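Local coordinates for protein ATP-dependent DNA helicase (PDB 5V9X) that probably couples ATP hydrolysis to 3'-to-5' movement along single-stranded DNA, unwinding RNA:DNA hybrids as an Lhr-family helicase, at residues A[183-188]-A[210-215]; A[278-283]-A[304-309]; A[286-291]-A[312-317]. All coordinates share one frame; numbering follows the deposited sequence.

Contact 1: A[183-188]-A[210-215]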
loop_
_atom_site.group_PDB
_atom_site.type_symbol
_atom_site.label_atom_id
_atom_site.label_comp_id
_atom_site.label_asym_id
_atom_site.label_seq_id
_atom_site.Cartn_x
_atom_site.Cartn_y
_atom_site.Cartn_z
ATOM N N THR A 183 18.751 -22.004 9.296
ATOM C CA THR A 183 18.566 -22.681 10.575
ATOM C C THR A 183 19.329 -22.024 11.719
ATOM O O THR A 183 19.072 -22.359 12.879
ATOM C CB THR A 183 18.983 -24.152 10.472
ATOM O OG1 THR A 183 20.360 -24.240 10.088
ATOM C CG2 THR A 183 18.130 -24.883 9.449
ATOM N N SER A 184 20.251 -21.106 11.433
ATOM C CA SER A 184 21.032 -20.446 12.471
ATOM C C SER A 184 20.615 -19.002 12.708
ATOM O O SER A 184 21.256 -18.313 13.511
ATOM C CB SER A 184 22.525 -20.497 12.126
ATOM O OG SER A 184 22.996 -21.832 12.072
ATOM N N VAL A 185 19.562 -18.527 12.036
ATOM C CA VAL A 185 19.174 -17.125 12.137
ATOM C C VAL A 185 18.837 -16.780 13.578
ATOM O O VAL A 185 18.029 -17.456 14.227
ATOM C CB VAL A 185 17.993 -16.828 11.201
ATOM C CG1 VAL A 185 17.367 -15.482 11.543
ATOM C CG2 VAL A 185 18.448 -16.847 9.750
ATOM N N ARG A 186 19.464 -15.719 14.088
ATOM C CA ARG A 186 19.206 -15.221 15.434
ATOM C C ARG A 186 18.420 -13.920 15.465
ATOM O O ARG A 186 17.688 -13.683 16.427
ATOM C CB ARG A 186 20.527 -15.019 16.188
ATOM C CG ARG A 186 21.306 -16.303 16.435
ATOM C CD ARG A 186 22.568 -16.053 17.248
ATOM N NE ARG A 186 23.303 -17.289 17.504
ATOM C CZ ARG A 186 24.463 -17.353 18.152
ATOM N NH1 ARG A 186 25.032 -16.248 18.615
ATOM N NH2 ARG A 186 25.055 -18.525 18.336
ATOM N N THR A 187 18.550 -13.077 14.444
ATOM C CA THR A 187 17.863 -11.796 14.381
ATOM C C THR A 187 17.067 -11.709 13.088
ATOM O O THR A 187 17.507 -12.195 12.042
ATOM C CB THR A 187 18.861 -10.624 14.464
ATOM O OG1 THR A 187 19.639 -10.734 15.662
ATOM C CG2 THR A 187 18.136 -9.283 14.460
ATOM N N VAL A 188 15.887 -11.098 13.169
ATOM C CA VAL A 188 15.048 -10.832 12.007
ATOM C C VAL A 188 14.630 -9.370 12.053
ATOM O O VAL A 188 13.925 -8.950 12.978
ATOM C CB VAL A 188 13.812 -11.746 11.957
ATOM C CG1 VAL A 188 12.855 -11.276 10.874
ATOM C CG2 VAL A 188 14.230 -13.185 11.707
ATOM N N GLU A 210 6.831 -17.492 11.091
ATOM C CA GLU A 210 6.556 -18.594 12.009
ATOM C C GLU A 210 7.133 -19.903 11.484
ATOM O O GLU A 210 7.623 -20.729 12.263
ATOM C CB GLU A 210 5.053 -18.727 12.250
ATOM C CG GLU A 210 4.458 -17.635 13.129
ATOM C CD GLU A 210 5.067 -17.596 14.524
ATOM O OE1 GLU A 210 5.163 -16.489 15.099
ATOM O OE2 GLU A 210 5.448 -18.667 15.047
ATOM N N ARG A 211 7.083 -20.110 10.165
ATOM C CA ARG A 211 7.754 -21.263 9.573
ATOM C C ARG A 211 9.260 -21.193 9.795
ATOM O O ARG A 211 9.919 -22.223 9.973
ATOM C CB ARG A 211 7.430 -21.352 8.084
ATOM C CG ARG A 211 5.978 -21.683 7.786
ATOM C CD ARG A 211 5.670 -21.540 6.305
ATOM N NE ARG A 211 6.577 -22.324 5.471
ATOM C CZ ARG A 211 6.591 -22.278 4.143
ATOM N NH1 ARG A 211 5.748 -21.486 3.497
ATOM N NH2 ARG A 211 7.449 -23.022 3.458
ATOM N N LEU A 212 9.823 -19.982 9.784
ATOM C CA LEU A 212 11.230 -19.813 10.131
ATOM C C LEU A 212 11.495 -20.253 11.566
ATOM O O LEU A 212 12.380 -21.079 11.822
ATOM C CB LEU A 212 11.646 -18.354 9.934
ATOM C CG LEU A 212 13.068 -17.980 10.372
ATOM C CD1 LEU A 212 14.107 -18.615 9.459
ATOM C CD2 LEU A 212 13.240 -16.473 10.421
ATOM N N ASP A 213 10.717 -19.720 12.516
ATOM C CA ASP A 213 10.925 -20.032 13.928
ATOM C C ASP A 213 10.884 -21.530 14.201
ATOM O O ASP A 213 11.494 -22.001 15.168
ATOM C CB ASP A 213 9.878 -19.312 14.781
ATOM C CG ASP A 213 10.159 -17.828 14.925
ATOM O OD1 ASP A 213 11.223 -17.376 14.453
ATOM O OD2 ASP A 213 9.316 -17.112 15.510
ATOM N N GLN A 214 10.178 -22.296 13.368
ATOM C CA GLN A 214 10.163 -23.745 13.520
ATOM C C GLN A 214 11.413 -24.417 12.967
ATOM O O GLN A 214 11.615 -25.610 13.218
ATOM C CB GLN A 214 8.919 -24.336 12.854
ATOM C CG GLN A 214 7.622 -23.989 13.569
ATOM C CD GLN A 214 7.703 -24.212 15.071
ATOM O OE1 GLN A 214 7.353 -23.333 15.859
ATOM N NE2 GLN A 214 8.161 -25.394 15.474
ATOM N N LEU A 215 12.251 -23.691 12.228
ATOM C CA LEU A 215 13.525 -24.213 11.747
ATOM C C LEU A 215 14.680 -23.910 12.692
ATOM O O LEU A 215 15.808 -24.342 12.426
ATOM C CB LEU A 215 13.849 -23.641 10.363
ATOM C CG LEU A 215 12.952 -24.044 9.193
ATOM C CD1 LEU A 215 13.477 -23.445 7.896
ATOM C CD2 LEU A 215 12.852 -25.557 9.090
#
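Val-188 and Leu-212 reach toward each other tip to tip where helix 200-213 lies against strand 187-191, a central strand of the parallel sheet in the first RecA-like helicase domain. The contact is purely apolar there: CG2 of Val-188 meets CD2 of Leu-212 at 3.7 Å. Leu-212 starts out along the flank of its helix, but with CG anti to the backbone N (chi1 175°) its branch swings over to the strand. The same CD2 also faces CG1 of Val-185, more loosely, at 4.4 Å, so one leucine methyl serves a valine of the strand and another in the loop leading into it. Val-188 is held in place by backbone hydrogen bonds to Gln-221 and Ile-223 on the adjoining strand 221-226. Beyond the valines the approach changes in kind, from methyl against methyl to side chain against backbone. Thr-183 lies beside the carbonyl oxygen of Leu-215, where the CA atoms of the two segments come nearest each other, while the Leu-215 side chain packs on Leu-174 of helix 167-174. Thr-183 OG1 is hydrogen-bonded to the carbonyl oxygen of Glu-180, and its methyl CG2 stands 3.8 Å from Leu-215 O.

Contact 2: A[278-283]-A[304-309]; sequences DVEERI and ERLTSR
Glu-280 lies across the base of Arg-309 where helices 276-288 and 300-318 pack together, the axes of the two short segments 10.9 Å apart at closest approach and inclined at 67°. The close part of the contact is made by the glutamate shaft and the first carbons of the arginine. CG of Glu-280 has Leu-306 CD2 at 4.0 Å and Arg-309 CB at 4.1 Å, so the aliphatic part of the acid is packed before its charge begins. Its carboxylate then rests on arginine methylenes, with OE2 3.2 Å from Arg-309 CG. Arg-309 bends at its second torsion (chi2 -63°), and its guanidinium leads away from the other helix; carboxylate and guanidinium planes are nearly perpendicular, 87° apart.

The charged side is looser. Glu-280 OE2 stays 4.4 Å from Arg-309 NE and 4.2 Å from Arg-305 NH2, the latter approached at the guanidinium edge. Neither pair is close enough for a salt bridge, although the two positive groups probably favour the ionised carboxylate. Arg-305 has a stronger engagement elsewhere: its NH1 forms a salt bridge with a phosphate of the bound DNA, and its guanidinium makes a cation-pi contact with Trp-276. The glutamate therefore borders a DNA-binding arginine without pairing with it.

Both helices belong to the second RecA-like domain and are joined through strand 292-296, a helix-strand-helix unit. Leu-306 also packs on Val-400 of strand 394-400. Ile-283, one turn on from Glu-280, packs on Ile-398 and Val-400 of the same strand, on Phe-429 of strand 424-429 and on Leu-310, bringing the pair of helices down onto the parallel sheet.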
loop_
_atom_site.group_PDB
_atom_site.type_symbol
_atom_site.label_atom_id
_atom_site.label_comp_id
_atom_site.label_asym_id
_atom_site.label_seq_id
_atom_site.Cartn_x
_atom_site.Cartn_y
_atom_site.Cartn_z
ATOM N N ASP A 278 1.937 23.232 -18.137
ATOM C CA ASP A 278 2.384 24.165 -17.108
ATOM C C ASP A 278 2.933 23.437 -15.890
ATOM O O ASP A 278 3.852 23.938 -15.231
ATOM C CB ASP A 278 1.240 25.089 -16.698
ATOM C CG ASP A 278 0.562 25.731 -17.886
ATOM O OD1 ASP A 278 -0.120 25.005 -18.639
ATOM O OD2 ASP A 278 0.708 26.960 -18.071
ATOM N N VAL A 279 2.380 22.265 -15.570
ATOM C CA VAL A 279 2.918 21.457 -14.478
ATOM C C VAL A 279 4.326 20.988 -14.816
ATOM O O VAL A 279 5.266 21.170 -14.033
ATOM C CB VAL A 279 1.985 20.267 -14.182
ATOM C CG1 VAL A 279 2.639 19.303 -13.206
ATOM C CG2 VAL A 279 0.649 20.760 -13.642
ATOM N N GLU A 280 4.490 20.380 -15.995
ATOM C CA GLU A 280 5.800 19.904 -16.423
ATOM C C GLU A 280 6.827 21.029 -16.446
ATOM O O GLU A 280 8.013 20.797 -16.182
ATOM C CB GLU A 280 5.687 19.259 -17.806
ATOM C CG GLU A 280 4.767 18.045 -17.872
ATOM C CD GLU A 280 4.227 17.798 -19.271
ATOM O OE1 GLU A 280 4.456 18.648 -20.160
ATOM O OE2 GLU A 280 3.567 16.759 -19.482
ATOM N N GLU A 281 6.390 22.251 -16.753
ATOM C CA GLU A 281 7.301 23.391 -16.764
ATOM C C GLU A 281 7.859 23.666 -15.374
ATOM O O GLU A 281 9.077 23.783 -15.193
ATOM C CB GLU A 281 6.578 24.623 -17.302
ATOM C CG GLU A 281 7.179 25.201 -18.563
ATOM C CD GLU A 281 6.570 26.539 -18.919
ATOM O OE1 GLU A 281 5.362 26.579 -19.229
ATOM O OE2 GLU A 281 7.297 27.554 -18.864
ATOM N N ARG A 282 6.976 23.783 -14.376
ATOM C CA ARG A 282 7.423 24.092 -13.021
ATOM C C ARG A 282 8.277 22.975 -12.435
ATOM O O ARG A 282 9.169 23.240 -11.621
ATOM C CB ARG A 282 6.218 24.364 -12.120
ATOM C CG ARG A 282 5.359 25.539 -12.558
ATOM C CD ARG A 282 6.095 26.863 -12.416
ATOM N NE ARG A 282 5.210 27.998 -12.663
ATOM C CZ ARG A 282 4.990 28.530 -13.862
ATOM N NH1 ARG A 282 5.594 28.030 -14.931
ATOM N NH2 ARG A 282 4.165 29.561 -13.993
ATOM N N ILE A 283 8.017 21.725 -12.827
ATOM C CA ILE A 283 8.822 20.610 -12.333
ATOM C C ILE A 283 10.260 20.743 -12.817
ATOM O O ILE A 283 11.211 20.604 -12.038
ATOM C CB ILE A 283 8.203 19.267 -12.757
ATOM C CG1 ILE A 283 6.963 18.963 -11.914
ATOM C CG2 ILE A 283 9.226 18.142 -12.641
ATOM C CD1 ILE A 283 6.300 17.650 -12.256
ATOM N N GLU A 304 6.536 6.931 -17.080
ATOM C CA GLU A 304 7.130 6.935 -18.413
ATOM C C GLU A 304 6.771 8.210 -19.167
ATOM O O GLU A 304 7.619 8.801 -19.846
ATOM C CB GLU A 304 6.671 5.710 -19.204
ATOM C CG GLU A 304 7.110 4.370 -18.634
ATOM C CD GLU A 304 8.589 4.100 -18.832
ATOM O OE1 GLU A 304 9.165 3.339 -18.027
ATOM O OE2 GLU A 304 9.176 4.647 -19.793
ATOM N N ARG A 305 5.515 8.649 -19.053
ATOM C CA ARG A 305 5.072 9.857 -19.742
ATOM C C ARG A 305 5.845 11.081 -19.269
ATOM O O ARG A 305 6.421 11.816 -20.079
ATOM C CB ARG A 305 3.576 10.062 -19.520
ATOM C CG ARG A 305 2.681 9.547 -20.624
ATOM C CD ARG A 305 1.307 10.164 -20.468
ATOM N NE ARG A 305 1.402 11.619 -20.397
ATOM C CZ ARG A 305 0.460 12.410 -19.893
ATOM N NH1 ARG A 305 -0.656 11.888 -19.402
ATOM N NH2 ARG A 305 0.638 13.724 -19.873
ATOM N N LEU A 306 5.852 11.323 -17.956
ATOM C CA LEU A 306 6.518 12.507 -17.423
ATOM C C LEU A 306 8.004 12.505 -17.750
ATOM O O LEU A 306 8.568 13.548 -18.102
ATOM C CB LEU A 306 6.303 12.596 -15.914
ATOM C CG LEU A 306 4.955 13.165 -15.475
ATOM C CD1 LEU A 306 4.769 13.009 -13.976
ATOM C CD2 LEU A 306 4.849 14.629 -15.881
ATOM N N THR A 307 8.654 11.342 -17.647
ATOM C CA THR A 307 10.066 11.256 -18.005
ATOM C C THR A 307 10.293 11.678 -19.452
ATOM O O THR A 307 11.274 12.365 -19.762
ATOM C CB THR A 307 10.581 9.839 -17.774
ATOM O OG1 THR A 307 10.254 9.426 -16.442
ATOM C CG2 THR A 307 12.086 9.786 -17.959
ATOM N N SER A 308 9.392 11.280 -20.354
ATOM C CA SER A 308 9.472 11.744 -21.735
ATOM C C SER A 308 9.331 13.259 -21.810
ATOM O O SER A 308 10.089 13.928 -22.521
ATOM C CB SER A 308 8.394 11.068 -22.582
ATOM O OG SER A 308 8.383 9.664 -22.384
ATOM N N ARG A 309 8.373 13.819 -21.071
ATOM C CA ARG A 309 8.112 15.251 -21.154
ATOM C C ARG A 309 9.247 16.060 -20.537
ATOM O O ARG A 309 9.730 17.026 -21.139
ATOM C CB ARG A 309 6.785 15.582 -20.471
ATOM C CG ARG A 309 5.602 14.798 -21.003
ATOM C CD ARG A 309 5.332 15.110 -22.463
ATOM N NE ARG A 309 4.256 14.278 -22.991
ATOM C CZ ARG A 309 4.448 13.167 -23.695
ATOM N NH1 ARG A 309 5.681 12.756 -23.969
ATOM N NH2 ARG A 309 3.409 12.469 -24.131
#

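Contact 3: A[286-291]-A[312-317]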
loop_
_atom_site.group_PDB
_atom_site.type_symbol
_atom_site.label_atom_id
_atom_site.label_comp_id
_atom_site.label_asym_id
_atom_site.label_seq_id
_atom_site.Cartn_x
_atom_site.Cartn_y
_atom_site.Cartn_z
ATOM N N LEU A 286 11.852 23.322 -10.950
ATOM C CA LEU A 286 12.231 22.901 -9.606
ATOM C C LEU A 286 13.436 21.967 -9.633
ATOM O O LEU A 286 14.307 22.048 -8.759
ATOM C CB LEU A 286 11.041 22.239 -8.913
ATOM C CG LEU A 286 9.979 23.223 -8.420
ATOM C CD1 LEU A 286 8.679 22.510 -8.075
ATOM C CD2 LEU A 286 10.502 23.995 -7.220
ATOM N N VAL A 287 13.507 21.075 -10.625
ATOM C CA VAL A 287 14.661 20.185 -10.737
ATOM C C VAL A 287 15.920 20.990 -11.027
ATOM O O VAL A 287 16.951 20.821 -10.367
ATOM C CB VAL A 287 14.419 19.113 -11.815
ATOM C CG1 VAL A 287 15.674 18.279 -12.016
ATOM C CG2 VAL A 287 13.250 18.224 -11.432
ATOM N N GLU A 288 15.850 21.885 -12.018
ATOM C CA GLU A 288 17.000 22.712 -12.366
ATOM C C GLU A 288 17.461 23.581 -11.204
ATOM O O GLU A 288 18.618 24.015 -11.191
ATOM C CB GLU A 288 16.668 23.588 -13.579
ATOM C CG GLU A 288 16.541 22.818 -14.891
ATOM C CD GLU A 288 16.142 23.705 -16.062
ATOM O OE1 GLU A 288 15.668 24.838 -15.828
ATOM O OE2 GLU A 288 16.303 23.264 -17.221
ATOM N N ALA A 289 16.600 23.798 -10.237
ATOM C CA ALA A 289 16.964 24.589 -9.097
ATOM C C ALA A 289 17.483 23.787 -7.919
ATOM O O ALA A 289 17.926 24.365 -6.947
ATOM C CB ALA A 289 15.776 25.406 -8.671
ATOM N N HIS A 290 17.438 22.462 -8.002
ATOM C CA HIS A 290 17.865 21.599 -6.906
ATOM C C HIS A 290 18.794 20.544 -7.419
ATOM O O HIS A 290 18.751 20.236 -8.580
ATOM C CB HIS A 290 16.677 20.888 -6.276
ATOM C CG HIS A 290 15.753 21.779 -5.521
ATOM N ND1 HIS A 290 14.643 22.345 -6.094
ATOM C CD2 HIS A 290 15.751 22.171 -4.232
ATOM C CE1 HIS A 290 14.004 23.062 -5.194
ATOM N NE2 HIS A 290 14.656 22.971 -4.054
ATOM N N ASN A 291 19.634 19.984 -6.561
ATOM C CA ASN A 291 20.575 18.985 -7.024
ATOM C C ASN A 291 20.024 17.695 -7.565
ATOM O O ASN A 291 20.287 17.350 -8.685
ATOM C CB ASN A 291 21.426 18.568 -5.843
ATOM C CG ASN A 291 22.371 19.634 -5.409
ATOM O OD1 ASN A 291 23.280 19.987 -6.137
ATOM N ND2 ASN A 291 22.177 20.146 -4.213
ATOM N N GLU A 312 12.098 16.153 -22.884
ATOM C CA GLU A 312 11.817 16.969 -24.064
ATOM C C GLU A 312 11.867 18.455 -23.734
ATOM O O GLU A 312 12.314 19.267 -24.554
ATOM C CB GLU A 312 10.455 16.594 -24.651
ATOM C CG GLU A 312 10.430 15.248 -25.356
ATOM C CD GLU A 312 9.027 14.692 -25.508
ATOM O OE1 GLU A 312 8.055 15.423 -25.216
ATOM O OE2 GLU A 312 8.895 13.518 -25.914
ATOM N N ILE A 313 11.413 18.833 -22.539
ATOM C CA ILE A 313 11.520 20.223 -22.107
ATOM C C ILE A 313 12.981 20.600 -21.900
ATOM O O ILE A 313 13.442 21.648 -22.370
ATOM C CB ILE A 313 10.699 20.447 -20.825
ATOM C CG1 ILE A 313 9.216 20.213 -21.094
ATOM C CG2 ILE A 313 10.938 21.846 -20.274
ATOM C CD1 ILE A 313 8.395 20.163 -19.843
ATOM N N HIS A 314 13.730 19.748 -21.196
ATOM C CA HIS A 314 15.124 20.053 -20.888
ATOM C C HIS A 314 15.958 20.203 -22.154
ATOM O O HIS A 314 16.875 21.032 -22.207
ATOM C CB HIS A 314 15.706 18.963 -19.989
ATOM C CG HIS A 314 17.167 19.128 -19.710
ATOM N ND1 HIS A 314 18.127 18.313 -20.267
ATOM C CD2 HIS A 314 17.830 20.018 -18.937
ATOM C CE1 HIS A 314 19.321 18.692 -19.847
ATOM N NE2 HIS A 314 19.169 19.726 -19.039
ATOM N N ALA A 315 15.657 19.412 -23.185
ATOM C CA ALA A 315 16.409 19.502 -24.431
ATOM C C ALA A 315 16.148 20.827 -25.137
ATOM O O ALA A 315 17.086 21.505 -25.571
ATOM C CB ALA A 315 16.056 18.325 -25.340
ATOM N N GLU A 316 14.872 21.212 -25.258
ATOM C CA GLU A 316 14.527 22.470 -25.916
ATOM C C GLU A 316 15.158 23.665 -25.214
ATOM O O GLU A 316 15.499 24.659 -25.864
ATOM C CB GLU A 316 13.004 22.624 -25.973
ATOM C CG GLU A 316 12.512 23.975 -26.472
ATOM C CD GLU A 316 12.851 24.228 -27.928
ATOM O OE1 GLU A 316 13.080 23.245 -28.666
ATOM O OE2 GLU A 316 12.893 25.408 -28.335
ATOM N N ARG A 317 15.337 23.583 -23.895
ATOM C CA ARG A 317 15.943 24.678 -23.151
ATOM C C ARG A 317 17.461 24.700 -23.258
ATOM O O ARG A 317 18.068 25.748 -23.010
ATOM C CB ARG A 317 15.545 24.598 -21.677
ATOM C CG ARG A 317 14.070 24.807 -21.405
ATOM C CD ARG A 317 13.801 24.761 -19.913
ATOM N NE ARG A 317 12.431 25.129 -19.573
ATOM C CZ ARG A 317 11.985 25.250 -18.327
ATOM N NH1 ARG A 317 12.804 25.033 -17.307
ATOM N NH2 ARG A 317 10.723 25.589 -18.098
#
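Glu-288, late in helix 276-288, reaches across to Arg-317 and His-314 in the last turns of helix 300-318, in the second RecA-like domain of the helicase. Its CB points toward the opposite helix, and the chain runs on almost straight from CG (chi2 177°). CB and CG meet nothing there within 4.2 Å; contact begins at CD, which lies at the edge of the Arg-317 guanidinium, 3.8 Å from NH1. At the tip, OE1 takes a weak, bent hydrogen bond from Arg-317 NH1, 3.2 Å long with an N-H...O angle of 127°, as part of a salt bridge. OE2 is 3.9 Å from the same NH1 and also lies in the plane of the His-314 ring, 4.0 Å from CD2. Carboxylate and guanidinium planes are inclined at 52°, and the extended arginine crosses the acid obliquely. NH1 has its stronger partner in Asp-285, one turn earlier on the helix of Glu-288, with which it forms a salt bridge. Two acids from one helix thus share one arginine nitrogen from the other, which implies an electrostatic tie between the helices; the bond to Glu-288 is weak and, at the surface, probably screened further by solvent.

Contact 1 belongs to the first RecA-like domain, contacts 2 and 3 to the second; the centre of contact 1 is 47 and 49 Å from theirs. Contact 1 is mostly buried, with valine and leucine methyls at its centre and a threonine against a backbone carbonyl at its margin. Contacts 2 and 3 hold the same two helices, 276-288 and 300-318, with centres about 10 Å apart. From 2 to 3 the pair passes from partly buried packing, close to the DNA, to a surface ion pair about 14 Å from it at the nearest atoms. They touch through Ile-313, whose CD1 lies 3.5 Å from Glu-280 CB, and through Glu-281 against Arg-317.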